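Local coordinates for 3-oxosteroid 1-dehydrogenase (Sterolibacterium denitrificans, PDB 7P18), which probably uses FAD to introduce a C1-C2 double bond into the A ring of 3-oxosteroids, passing the electrons to an acceptor, at residues S39-G44 and E145-R150; T45-S49 and R150-T154. One frame throughout, in Å; residues are numbered along the deposited sequence.

Interaction 1. Residues S39-G44 and E145-R150; sequences SDKYGG and EFANLR. With FAD (flavin-adenine dinucleotide), chain C.
Y42 and L149 form a single beta bridge that ties the loop following strand 33-36 of the Rossmann-type FAD fold to the end of a 3-10 segment, 145-148. Two backbone bonds make the bridge: Y42 N gives to N148 O, and R150 N reaches Y42 O at 3.1 Å. Beside it, the Y42 ring is swung between its own backbone N and carbonyl carbon (chi1 57°), which lays one face over L149 CA, 3.9 Å from the ring centroid in a CH-pi contact. CE2 rests against N148 CB, CE1 against L149 CD1, and R217 makes a cation-pi contact with the ring. The hydroxyl OH donates to E145 O at 2.9 Å, coming from above the carbonyl plane, while N148 N approaches the same oxygen from the opposite face. Were Y42 replaced by an alanine, E145 O would probably keep only N148 N of these two donors, a gap would open over L149 CA, and R217 would lose the ring. The K41 chain turns and then runs out to NZ, which donates to A147 O in the carbonyl plane at 2.9 Å; two waters relay NZ to N148 OD1 and to L149 O. The R150 side chain passes across that of K41 at an angle, with K41 CG over one face of its guanidinium, offset toward the rim. A bend at chi3 (-61°) brings NH2 to S39 OG at 3.0 Å, in the guanidinium plane but with a bent N-H...O angle of 133°. S39 OG also accepts from K41 N, an ST turn, and is hydrogen-bonded to OE2 of E37, an FAD-binding residue. G44 CA packs against FAD O3B at 3.2 Å, and a water beside it accepts from R150 NE and G44 N, donates to K41 O and lies 3.0 Å from the same O3B.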
ATOM      1  N   SER A  39     -17.944   2.746  -6.256  1.00 26.24           N
ATOM      2  CA  SER A  39     -18.447   2.024  -5.063  1.00 27.74           C
ATOM      3  C   SER A  39     -19.298   2.971  -4.225  1.00 26.17           C
ATOM      4  O   SER A  39     -19.442   4.155  -4.578  1.00 28.51           O
ATOM      5  CB  SER A  39     -17.328   1.388  -4.269  1.00 28.84           C
ATOM      6  OG  SER A  39     -16.764   2.306  -3.362  1.00 25.22           O
ATOM      7  N   ASP A  40     -19.810   2.448  -3.117  1.00 28.12           N
ATOM      8  CA  ASP A  40     -20.672   3.157  -2.138  1.00 29.37           C
ATOM      9  C   ASP A  40     -19.800   3.959  -1.178  1.00 27.70           C
ATOM     10  O   ASP A  40     -20.373   4.683  -0.363  1.00 30.46           O
ATOM     11  CB  ASP A  40     -21.542   2.154  -1.353  1.00 32.39           C
ATOM     12  CG  ASP A  40     -20.754   1.066  -0.649  1.00 35.72           C
ATOM     13  OD1 ASP A  40     -19.879   0.424  -1.291  1.00 39.88           O
ATOM     14  OD2 ASP A  40     -20.984   0.871   0.543  1.00 45.00           O
ATOM     15  N   LYS A  41     -18.459   3.846  -1.268  1.00 28.42           N
ATOM     16  CA  LYS A  41     -17.531   4.537  -0.327  1.00 25.55           C
ATOM     17  C   LYS A  41     -16.460   5.296  -1.137  1.00 23.57           C
ATOM     18  O   LYS A  41     -16.126   4.825  -2.222  1.00 23.64           O
ATOM     19  CB  LYS A  41     -16.834   3.552   0.609  1.00 26.57           C
ATOM     20  CG  LYS A  41     -17.727   2.619   1.429  1.00 28.06           C
ATOM     21  CD  LYS A  41     -18.518   3.337   2.513  1.00 28.07           C
ATOM     22  CE  LYS A  41     -19.492   2.432   3.255  1.00 29.45           C
ATOM     23  NZ  LYS A  41     -20.345   3.233   4.173  1.00 30.40           N
ATOM     24  N   TYR A  42     -15.942   6.410  -0.615  1.00 25.58           N
ATOM     25  CA  TYR A  42     -14.771   7.124  -1.205  1.00 25.70           C
ATOM     26  C   TYR A  42     -13.487   6.633  -0.517  1.00 25.27           C
ATOM     27  O   TYR A  42     -13.545   6.180   0.652  1.00 25.38           O
ATOM     28  CB  TYR A  42     -14.901   8.644  -1.122  1.00 25.59           C
ATOM     29  CG  TYR A  42     -15.104   9.216   0.253  1.00 30.53           C
ATOM     30  CD1 TYR A  42     -14.025   9.460   1.084  1.00 28.45           C
ATOM     31  CD2 TYR A  42     -16.376   9.518   0.731  1.00 28.99           C
ATOM     32  CE1 TYR A  42     -14.199   9.978   2.350  1.00 27.23           C
ATOM     33  CE2 TYR A  42     -16.557  10.039   2.003  1.00 25.83           C
ATOM     34  CZ  TYR A  42     -15.465  10.269   2.810  1.00 25.06           C
ATOM     35  OH  TYR A  42     -15.601  10.793   4.049  1.00 29.21           O
ATOM     36  N   GLY A  43     -12.358   6.712  -1.228  1.00 24.60           N
ATOM     37  CA  GLY A  43     -11.028   6.486  -0.626  1.00 25.02           C
ATOM     38  C   GLY A  43     -10.322   5.269  -1.161  1.00 25.18           C
ATOM     39  O   GLY A  43      -9.086   5.309  -1.195  1.00 25.62           O
ATOM     40  N   GLY A  44     -11.043   4.228  -1.600  1.00 24.96           N
ATOM     41  CA  GLY A  44     -10.430   3.033  -2.222  1.00 24.58           C
ATOM     42  C   GLY A  44      -9.361   2.388  -1.355  1.00 23.59           C
ATOM     43  O   GLY A  44      -9.444   2.500  -0.116  1.00 24.74           O
ATOM     44  N   GLU A 145     -20.674  13.237   5.678  1.00 37.68           N
ATOM     45  CA  GLU A 145     -19.809  12.502   4.703  1.00 33.84           C
ATOM     46  C   GLU A 145     -18.913  11.481   5.406  1.00 30.22           C
ATOM     47  O   GLU A 145     -18.403  10.564   4.721  1.00 30.74           O
ATOM     48  CB  GLU A 145     -19.044  13.485   3.816  1.00 35.04           C
ATOM     49  CG  GLU A 145     -19.938  14.135   2.770  1.00 39.45           C
ATOM     50  CD  GLU A 145     -20.652  13.165   1.844  1.00 40.31           C
ATOM     51  OE1 GLU A 145     -20.178  12.012   1.687  1.00 44.33           O
ATOM     52  OE2 GLU A 145     -21.706  13.548   1.327  1.00 45.74           O
ATOM     53  N   PHE A 146     -18.760  11.546   6.727  1.00 32.65           N
ATOM     54  CA  PHE A 146     -18.081  10.479   7.487  1.00 34.90           C
ATOM     55  C   PHE A 146     -18.731   9.127   7.170  1.00 33.62           C
ATOM     56  O   PHE A 146     -18.001   8.122   7.038  1.00 33.30           O
ATOM     57  CB  PHE A 146     -18.055  10.779   8.983  1.00 35.55           C
ATOM     58  CG  PHE A 146     -17.413   9.675   9.778  1.00 35.19           C
ATOM     59  CD1 PHE A 146     -16.087   9.334   9.556  1.00 34.05           C
ATOM     60  CD2 PHE A 146     -18.147   8.939  10.708  1.00 38.37           C
ATOM     61  CE1 PHE A 146     -15.485   8.317  10.268  1.00 35.32           C
ATOM     62  CE2 PHE A 146     -17.557   7.881  11.378  1.00 36.71           C
ATOM     63  CZ  PHE A 146     -16.223   7.602  11.191  1.00 40.58           C
ATOM     64  N   ALA A 147     -20.050   9.098   6.956  1.00 32.87           N
ATOM     65  CA  ALA A 147     -20.807   7.842   6.726  1.00 35.13           C
ATOM     66  C   ALA A 147     -20.297   7.129   5.470  1.00 34.29           C
ATOM     67  O   ALA A 147     -20.449   5.908   5.394  1.00 34.53           O
ATOM     68  CB  ALA A 147     -22.296   8.139   6.621  1.00 35.15           C
ATOM     69  N   ASN A 148     -19.699   7.864   4.522  1.00 32.64           N
ATOM     70  CA  ASN A 148     -19.295   7.336   3.191  1.00 29.16           C
ATOM     71  C   ASN A 148     -17.780   7.100   3.076  1.00 28.52           C
ATOM     72  O   ASN A 148     -17.343   6.671   1.981  1.00 29.97           O
ATOM     73  CB  ASN A 148     -19.813   8.273   2.103  1.00 31.62           C
ATOM     74  CG  ASN A 148     -21.325   8.360   2.103  1.00 36.55           C
ATOM     75  OD1 ASN A 148     -22.005   7.333   2.230  1.00 30.58           O
ATOM     76  ND2 ASN A 148     -21.837   9.573   1.923  1.00 32.22           N
ATOM     77  N   LEU A 149     -17.009   7.300   4.148  1.00 28.57           N
ATOM     78  CA  LEU A 149     -15.557   6.965   4.183  1.00 29.47           C
ATOM     79  C   LEU A 149     -15.391   5.443   4.175  1.00 28.83           C
ATOM     80  O   LEU A 149     -16.045   4.744   5.016  1.00 28.89           O
ATOM     81  CB  LEU A 149     -14.918   7.591   5.426  1.00 28.38           C
ATOM     82  CG  LEU A 149     -13.463   7.214   5.736  1.00 30.67           C
ATOM     83  CD1 LEU A 149     -12.508   7.663   4.639  1.00 29.19           C
ATOM     84  CD2 LEU A 149     -13.034   7.823   7.056  1.00 31.12           C
ATOM     85  N   ARG A 150     -14.547   4.926   3.285  1.00 25.58           N
ATOM     86  CA  ARG A 150     -14.097   3.508   3.363  1.00 25.60           C
ATOM     87  C   ARG A 150     -13.302   3.348   4.653  1.00 28.05           C
ATOM     88  O   ARG A 150     -12.298   4.080   4.814  1.00 27.56           O
ATOM     89  CB  ARG A 150     -13.276   3.078   2.143  1.00 25.63           C
ATOM     90  CG  ARG A 150     -12.918   1.596   2.161  1.00 24.57           C
ATOM     91  CD  ARG A 150     -12.456   1.092   0.806  1.00 25.78           C
ATOM     92  NE  ARG A 150     -13.499   1.253  -0.204  1.00 26.28           N
ATOM     93  CZ  ARG A 150     -14.517   0.395  -0.371  1.00 28.81           C
ATOM     94  NH1 ARG A 150     -14.621  -0.663   0.426  1.00 26.80           N
ATOM     95  NH2 ARG A 150     -15.445   0.615  -1.286  1.00 26.79           N
TER
HETATM   96  PA  FAD C 601      -7.323   3.228  -4.954  1.00 22.25           P
HETATM   97  O1A FAD C 601      -6.831   3.898  -3.722  1.00 20.93           O
HETATM   98  O2A FAD C 601      -7.755   1.806  -4.716  1.00 21.24           O
HETATM   99  O5B FAD C 601      -8.522   4.097  -5.515  1.00 22.27           O
HETATM  100  C5B FAD C 601      -9.176   3.677  -6.742  1.00 21.40           C
HETATM  101  C4B FAD C 601     -10.632   4.010  -6.630  1.00 20.82           C
HETATM  102  O4B FAD C 601     -11.235   3.921  -7.950  1.00 24.47           O
HETATM  103  C3B FAD C 601     -11.462   3.087  -5.713  1.00 22.05           C
HETATM  104  O3B FAD C 601     -12.239   3.843  -4.790  1.00 22.28           O
HETATM  105  C2B FAD C 601     -12.324   2.290  -6.696  1.00 24.19           C
HETATM  106  O2B FAD C 601     -13.518   1.790  -6.109  1.00 23.55           O
HETATM  107  C1B FAD C 601     -12.481   3.284  -7.847  1.00 23.41           C
HETATM  108  N9A FAD C 601     -12.839   2.683  -9.133  1.00 24.23           N
HETATM  109  C8A FAD C 601     -12.483   1.467  -9.644  1.00 22.74           C
HETATM  110  N7A FAD C 601     -13.078   1.205 -10.804  1.00 24.82           N
HETATM  111  C5A FAD C 601     -13.827   2.343 -11.076  1.00 22.91           C
HETATM  112  C6A FAD C 601     -14.671   2.698 -12.151  1.00 22.67           C
HETATM  113  N6A FAD C 601     -14.973   1.888 -13.172  1.00 22.78           N
HETATM  114  N1A FAD C 601     -15.261   3.912 -12.099  1.00 22.24           N
HETATM  115  C2A FAD C 601     -14.997   4.705 -11.057  1.00 23.26           C
HETATM  116  N3A FAD C 601     -14.284   4.453  -9.954  1.00 23.85           N
HETATM  117  C4A FAD C 601     -13.695   3.247 -10.048  1.00 24.95           C
HETATM  118  N1  FAD C 601       1.070   2.327  -0.414  1.00 21.16           N
HETATM  119  C2  FAD C 601       1.861   3.351  -0.019  1.00 23.27           C
HETATM  120  O2  FAD C 601       2.528   3.999  -0.847  1.00 21.63           O
HETATM  121  N3  FAD C 601       1.935   3.726   1.262  1.00 21.91           N
HETATM  122  C4  FAD C 601       1.447   2.944   2.288  1.00 24.80           C
HETATM  123  O4  FAD C 601       1.455   3.402   3.426  1.00 23.17           O
HETATM  124  C4X FAD C 601       0.633   1.834   1.935  1.00 24.67           C
HETATM  125  N5  FAD C 601       0.112   1.080   2.888  1.00 24.67           N
HETATM  126  C5X FAD C 601      -0.732   0.064   2.506  1.00 22.08           C
HETATM  127  C6  FAD C 601      -1.380  -0.699   3.506  1.00 25.62           C
HETATM  128  C7  FAD C 601      -2.345  -1.645   3.187  1.00 25.05           C
HETATM  129  C7M FAD C 601      -3.048  -2.429   4.275  1.00 24.43           C
HETATM  130  C8  FAD C 601      -2.722  -1.806   1.842  1.00 23.71           C
HETATM  131  C8M FAD C 601      -3.794  -2.812   1.464  1.00 27.91           C
HETATM  132  C9  FAD C 601      -2.039  -1.129   0.851  1.00 22.55           C
HETATM  133  C9A FAD C 601      -1.075  -0.146   1.152  1.00 23.19           C
HETATM  134  N10 FAD C 601      -0.380   0.573   0.167  1.00 22.20           N
HETATM  135  C10 FAD C 601       0.475   1.608   0.523  1.00 23.65           C
HETATM  136  C1' FAD C 601      -0.734   0.437  -1.250  1.00 20.37           C
HETATM  137  C2' FAD C 601      -1.728   1.551  -1.645  1.00 20.47           C
HETATM  138  O2' FAD C 601      -2.873   1.593  -0.794  1.00 19.97           O
HETATM  139  C3' FAD C 601      -2.191   1.447  -3.108  1.00 19.24           C
HETATM  140  O3' FAD C 601      -1.123   1.059  -3.976  1.00 20.05           O
HETATM  141  C4' FAD C 601      -2.834   2.741  -3.561  1.00 20.17           C
HETATM  142  O4' FAD C 601      -3.861   3.066  -2.635  1.00 21.86           O
HETATM  143  C5' FAD C 601      -3.397   2.694  -4.965  1.00 20.20           C
HETATM  144  O5' FAD C 601      -4.053   3.960  -5.176  1.00 20.79           O
HETATM  145  P   FAD C 601      -4.979   4.178  -6.449  1.00 21.66           P
HETATM  146  O1P FAD C 601      -5.459   5.553  -6.267  1.00 21.93           O
HETATM  147  O2P FAD C 601      -4.357   3.722  -7.692  1.00 20.91           O
HETATM  148  O3P FAD C 601      -6.242   3.179  -6.156  1.00 22.35           O
HETATM  149  O   HOH W   1     -21.742   4.786   2.229  1.00 32.55           O
HETATM  150  O   HOH W   2     -17.590  -1.208  -1.055  1.00 35.83           O
HETATM  151  O   HOH W   3     -13.784   3.396  -2.223  1.00 24.00           O
HETATM  152  O   HOH W   4     -18.317   3.988   6.096  1.00 30.62           O

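Interaction 2. Residues T45-S49 and R150-T154; sequences TSAVS and RMAYT. With FAD (flavin-adenine dinucleotide), chain C.
V48 and Y153 make the main apolar contact between the short helix 44-47, with the residue after it, and the loop 150-154. V48 CB stands over one face of the Y153 ring, offset toward the rim, in a CH-pi contact 3.8 Å from the centroid. CG2, set between the backbone N and carbonyl carbon of V48 (CG1 at chi1 -59°), touches Y153 CE2 at 3.5 Å, whereas CG1 turns to M151 O and the aliphatic CG of R150. A47 CB adds a smaller patch, resting 3.5 Å from R150 O and near R150 CB. Polar links between the segments are indirect: one water donates to V48 O and accepts from Y153 N. A294 O takes the Y153 hydroxyl, and N210 ND2, from helix 208-222, hydrogen-bonds to both A47 O and R150 O, bridging the two backbones. Toward the cofactor the polar contacts are direct. T45 N and T45 OG1 both donate to FAD O2A, and S46 N gives to FAD O1A. S46 OG donates to FAD O1A at 2.6 Å and accepts from FAD O4' at 3.1 Å, so it ties phosphate to ribityl chain. S49 folds back, OG donating to S46 O, while its CB lies 3.4 Å from FAD C5X of the flavin. T45 and S46, at the start of the short helix 44-47, thus hold one phosphate of the FAD diphosphate, within the Rossmann-type FAD-binding fold.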
ATOM      1  N   THR A  45      -8.363   1.745  -1.966  1.00 22.39           N
ATOM      2  CA  THR A  45      -7.248   1.090  -1.217  1.00 23.50           C
ATOM      3  C   THR A  45      -6.531   2.157  -0.396  1.00 23.86           C
ATOM      4  O   THR A  45      -6.033   1.848   0.692  1.00 21.90           O
ATOM      5  CB  THR A  45      -6.263   0.375  -2.142  1.00 22.08           C
ATOM      6  OG1 THR A  45      -6.959  -0.360  -3.161  1.00 23.94           O
ATOM      7  CG2 THR A  45      -5.345  -0.532  -1.358  1.00 20.83           C
ATOM      8  N   SER A  46      -6.494   3.392  -0.910  1.00 23.80           N
ATOM      9  CA  SER A  46      -5.773   4.502  -0.253  1.00 22.23           C
ATOM     10  C   SER A  46      -6.282   4.605   1.196  1.00 21.89           C
ATOM     11  O   SER A  46      -5.471   4.733   2.140  1.00 23.78           O
ATOM     12  CB  SER A  46      -5.983   5.776  -1.073  1.00 21.91           C
ATOM     13  OG  SER A  46      -5.493   5.636  -2.407  1.00 20.86           O
ATOM     14  N   ALA A  47      -7.597   4.524   1.368  1.00 22.01           N
ATOM     15  CA  ALA A  47      -8.268   4.717   2.674  1.00 23.74           C
ATOM     16  C   ALA A  47      -7.862   3.634   3.681  1.00 25.69           C
ATOM     17  O   ALA A  47      -7.858   3.943   4.888  1.00 27.80           O
ATOM     18  CB  ALA A  47      -9.755   4.762   2.457  1.00 23.52           C
ATOM     19  N   VAL A  48      -7.556   2.414   3.223  1.00 24.80           N
ATOM     20  CA  VAL A  48      -7.233   1.263   4.112  1.00 24.41           C
ATOM     21  C   VAL A  48      -5.718   1.071   4.211  1.00 24.93           C
ATOM     22  O   VAL A  48      -5.280   0.064   4.761  1.00 24.53           O
ATOM     23  CB  VAL A  48      -7.991  -0.009   3.659  1.00 25.18           C
ATOM     24  CG1 VAL A  48      -9.488   0.227   3.679  1.00 24.65           C
ATOM     25  CG2 VAL A  48      -7.542  -0.537   2.317  1.00 26.71           C
ATOM     26  N   SER A  49      -4.934   2.043   3.728  1.00 24.59           N
ATOM     27  CA  SER A  49      -3.468   1.956   3.622  1.00 22.49           C
ATOM     28  C   SER A  49      -2.818   2.571   4.850  1.00 22.33           C
ATOM     29  O   SER A  49      -3.547   3.078   5.712  1.00 23.95           O
ATOM     30  CB  SER A  49      -2.997   2.636   2.350  1.00 23.27           C
ATOM     31  OG  SER A  49      -3.008   4.035   2.494  1.00 21.84           O
ATOM     32  N   ARG A 150     -14.547   4.926   3.285  1.00 25.58           N
ATOM     33  CA  ARG A 150     -14.097   3.508   3.363  1.00 25.60           C
ATOM     34  C   ARG A 150     -13.302   3.348   4.653  1.00 28.05           C
ATOM     35  O   ARG A 150     -12.298   4.080   4.814  1.00 27.56           O
ATOM     36  CB  ARG A 150     -13.276   3.078   2.143  1.00 25.63           C
ATOM     37  CG  ARG A 150     -12.918   1.596   2.161  1.00 24.57           C
ATOM     38  CD  ARG A 150     -12.456   1.092   0.806  1.00 25.78           C
ATOM     39  NE  ARG A 150     -13.499   1.253  -0.204  1.00 26.28           N
ATOM     40  CZ  ARG A 150     -14.517   0.395  -0.371  1.00 28.81           C
ATOM     41  NH1 ARG A 150     -14.621  -0.663   0.426  1.00 26.80           N
ATOM     42  NH2 ARG A 150     -15.445   0.615  -1.286  1.00 26.79           N
ATOM     43  N   MET A 151     -13.736   2.492   5.586  1.00 27.12           N
ATOM     44  CA  MET A 151     -13.191   2.530   6.966  1.00 28.03           C
ATOM     45  C   MET A 151     -11.941   1.666   7.064  1.00 26.73           C
ATOM     46  O   MET A 151     -11.829   0.629   6.369  1.00 28.98           O
ATOM     47  CB  MET A 151     -14.229   2.103   8.006  1.00 32.84           C
ATOM     48  CG  MET A 151     -15.424   3.028   8.049  1.00 29.78           C
ATOM     49  SD  MET A 151     -15.110   4.745   8.523  1.00 33.64           S
ATOM     50  CE  MET A 151     -14.300   4.512  10.093  1.00 36.62           C
ATOM     51  N   ALA A 152     -11.021   2.102   7.907  1.00 26.31           N
ATOM     52  CA  ALA A 152      -9.755   1.415   8.219  1.00 29.42           C
ATOM     53  C   ALA A 152     -10.062  -0.024   8.644  1.00 31.59           C
ATOM     54  O   ALA A 152     -11.044  -0.255   9.387  1.00 28.39           O
ATOM     55  CB  ALA A 152      -8.993   2.170   9.289  1.00 27.87           C
ATOM     56  N   TYR A 153      -9.236  -0.958   8.191  1.00 32.17           N
ATOM     57  CA  TYR A 153      -9.196  -2.356   8.688  1.00 34.85           C
ATOM     58  C   TYR A 153      -8.883  -2.329  10.197  1.00 40.56           C
ATOM     59  O   TYR A 153      -8.016  -1.552  10.645  1.00 36.95           O
ATOM     60  CB  TYR A 153      -8.184  -3.163   7.884  1.00 36.30           C
ATOM     61  CG  TYR A 153      -8.425  -3.294   6.395  1.00 37.50           C
ATOM     62  CD1 TYR A 153      -9.696  -3.419   5.841  1.00 38.95           C
ATOM     63  CD2 TYR A 153      -7.344  -3.372   5.527  1.00 35.36           C
ATOM     64  CE1 TYR A 153      -9.885  -3.598   4.474  1.00 33.12           C
ATOM     65  CE2 TYR A 153      -7.519  -3.556   4.165  1.00 33.51           C
ATOM     66  CZ  TYR A 153      -8.793  -3.667   3.631  1.00 33.93           C
ATOM     67  OH  TYR A 153      -8.920  -3.873   2.274  1.00 33.66           O
ATOM     68  N   THR A 154      -9.602  -3.106  11.008  1.00 41.52           N
ATOM     69  CA  THR A 154      -9.639  -2.913  12.490  1.00 43.38           C
ATOM     70  C   THR A 154      -8.259  -3.253  13.065  1.00 43.02           C
ATOM     71  O   THR A 154      -7.918  -2.720  14.138  1.00 49.91           O
ATOM     72  CB  THR A 154     -10.768  -3.725  13.152  1.00 48.44           C
ATOM     73  OG1 THR A 154     -10.467  -5.095  12.913  1.00 51.19           O
ATOM     74  CG2 THR A 154     -12.149  -3.394  12.631  1.00 52.68           C
TER
HETATM   75  PA  FAD C 601      -7.323   3.228  -4.954  1.00 22.25           P
HETATM   76  O1A FAD C 601      -6.831   3.898  -3.722  1.00 20.93           O
HETATM   77  O2A FAD C 601      -7.755   1.806  -4.716  1.00 21.24           O
HETATM   78  O5B FAD C 601      -8.522   4.097  -5.515  1.00 22.27           O
HETATM   79  C5B FAD C 601      -9.176   3.677  -6.742  1.00 21.40           C
HETATM   80  C4B FAD C 601     -10.632   4.010  -6.630  1.00 20.82           C
HETATM   81  O4B FAD C 601     -11.235   3.921  -7.950  1.00 24.47           O
HETATM   82  C3B FAD C 601     -11.462   3.087  -5.713  1.00 22.05           C
HETATM   83  O3B FAD C 601     -12.239   3.843  -4.790  1.00 22.28           O
HETATM   84  C2B FAD C 601     -12.324   2.290  -6.696  1.00 24.19           C
HETATM   85  O2B FAD C 601     -13.518   1.790  -6.109  1.00 23.55           O
HETATM   86  C1B FAD C 601     -12.481   3.284  -7.847  1.00 23.41           C
HETATM   87  N9A FAD C 601     -12.839   2.683  -9.133  1.00 24.23           N
HETATM   88  C8A FAD C 601     -12.483   1.467  -9.644  1.00 22.74           C
HETATM   89  N7A FAD C 601     -13.078   1.205 -10.804  1.00 24.82           N
HETATM   90  C5A FAD C 601     -13.827   2.343 -11.076  1.00 22.91           C
HETATM   91  C6A FAD C 601     -14.671   2.698 -12.151  1.00 22.67           C
HETATM   92  N6A FAD C 601     -14.973   1.888 -13.172  1.00 22.78           N
HETATM   93  N1A FAD C 601     -15.261   3.912 -12.099  1.00 22.24           N
HETATM   94  C2A FAD C 601     -14.997   4.705 -11.057  1.00 23.26           C
HETATM   95  N3A FAD C 601     -14.284   4.453  -9.954  1.00 23.85           N
HETATM   96  C4A FAD C 601     -13.695   3.247 -10.048  1.00 24.95           C
HETATM   97  N1  FAD C 601       1.070   2.327  -0.414  1.00 21.16           N
HETATM   98  C2  FAD C 601       1.861   3.351  -0.019  1.00 23.27           C
HETATM   99  O2  FAD C 601       2.528   3.999  -0.847  1.00 21.63           O
HETATM  100  N3  FAD C 601       1.935   3.726   1.262  1.00 21.91           N
HETATM  101  C4  FAD C 601       1.447   2.944   2.288  1.00 24.80           C
HETATM  102  O4  FAD C 601       1.455   3.402   3.426  1.00 23.17           O
HETATM  103  C4X FAD C 601       0.633   1.834   1.935  1.00 24.67           C
HETATM  104  N5  FAD C 601       0.112   1.080   2.888  1.00 24.67           N
HETATM  105  C5X FAD C 601      -0.732   0.064   2.506  1.00 22.08           C
HETATM  106  C6  FAD C 601      -1.380  -0.699   3.506  1.00 25.62           C
HETATM  107  C7  FAD C 601      -2.345  -1.645   3.187  1.00 25.05           C
HETATM  108  C7M FAD C 601      -3.048  -2.429   4.275  1.00 24.43           C
HETATM  109  C8  FAD C 601      -2.722  -1.806   1.842  1.00 23.71           C
HETATM  110  C8M FAD C 601      -3.794  -2.812   1.464  1.00 27.91           C
HETATM  111  C9  FAD C 601      -2.039  -1.129   0.851  1.00 22.55           C
HETATM  112  C9A FAD C 601      -1.075  -0.146   1.152  1.00 23.19           C
HETATM  113  N10 FAD C 601      -0.380   0.573   0.167  1.00 22.20           N
HETATM  114  C10 FAD C 601       0.475   1.608   0.523  1.00 23.65           C
HETATM  115  C1' FAD C 601      -0.734   0.437  -1.250  1.00 20.37           C
HETATM  116  C2' FAD C 601      -1.728   1.551  -1.645  1.00 20.47           C
HETATM  117  O2' FAD C 601      -2.873   1.593  -0.794  1.00 19.97           O
HETATM  118  C3' FAD C 601      -2.191   1.447  -3.108  1.00 19.24           C
HETATM  119  O3' FAD C 601      -1.123   1.059  -3.976  1.00 20.05           O
HETATM  120  C4' FAD C 601      -2.834   2.741  -3.561  1.00 20.17           C
HETATM  121  O4' FAD C 601      -3.861   3.066  -2.635  1.00 21.86           O
HETATM  122  C5' FAD C 601      -3.397   2.694  -4.965  1.00 20.20           C
HETATM  123  O5' FAD C 601      -4.053   3.960  -5.176  1.00 20.79           O
HETATM  124  P   FAD C 601      -4.979   4.178  -6.449  1.00 21.66           P
HETATM  125  O1P FAD C 601      -5.459   5.553  -6.267  1.00 21.93           O
HETATM  126  O2P FAD C 601      -4.357   3.722  -7.692  1.00 20.91           O
HETATM  127  O3P FAD C 601      -6.242   3.179  -6.156  1.00 22.35           O
HETATM  128  O   HOH W   5      -6.864   0.185   7.201  1.00 31.92           O

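How the interactions relate
From the N terminus, the chain leaves strand 33-36, runs through 39-44 and continues directly into 45-49 on helix 44-47, then makes an excursion of about 100 residues before returning as 145-150 and 150-154. Interaction 1 closes the loop from 39-44 to 145-150, and interaction 2 the loop from 45-49 to 150-154. The two loops cross, since the segments alternate and follow the same order in both passes. R150 is common to both, and F146 CZ meets M151 CE at 3.8 Å within the returning loop. Together the two contacts fasten the loop between strands 131-138 and 157-158 to the FAD-binding loop and helix, from the adenosine ribose towards the flavin.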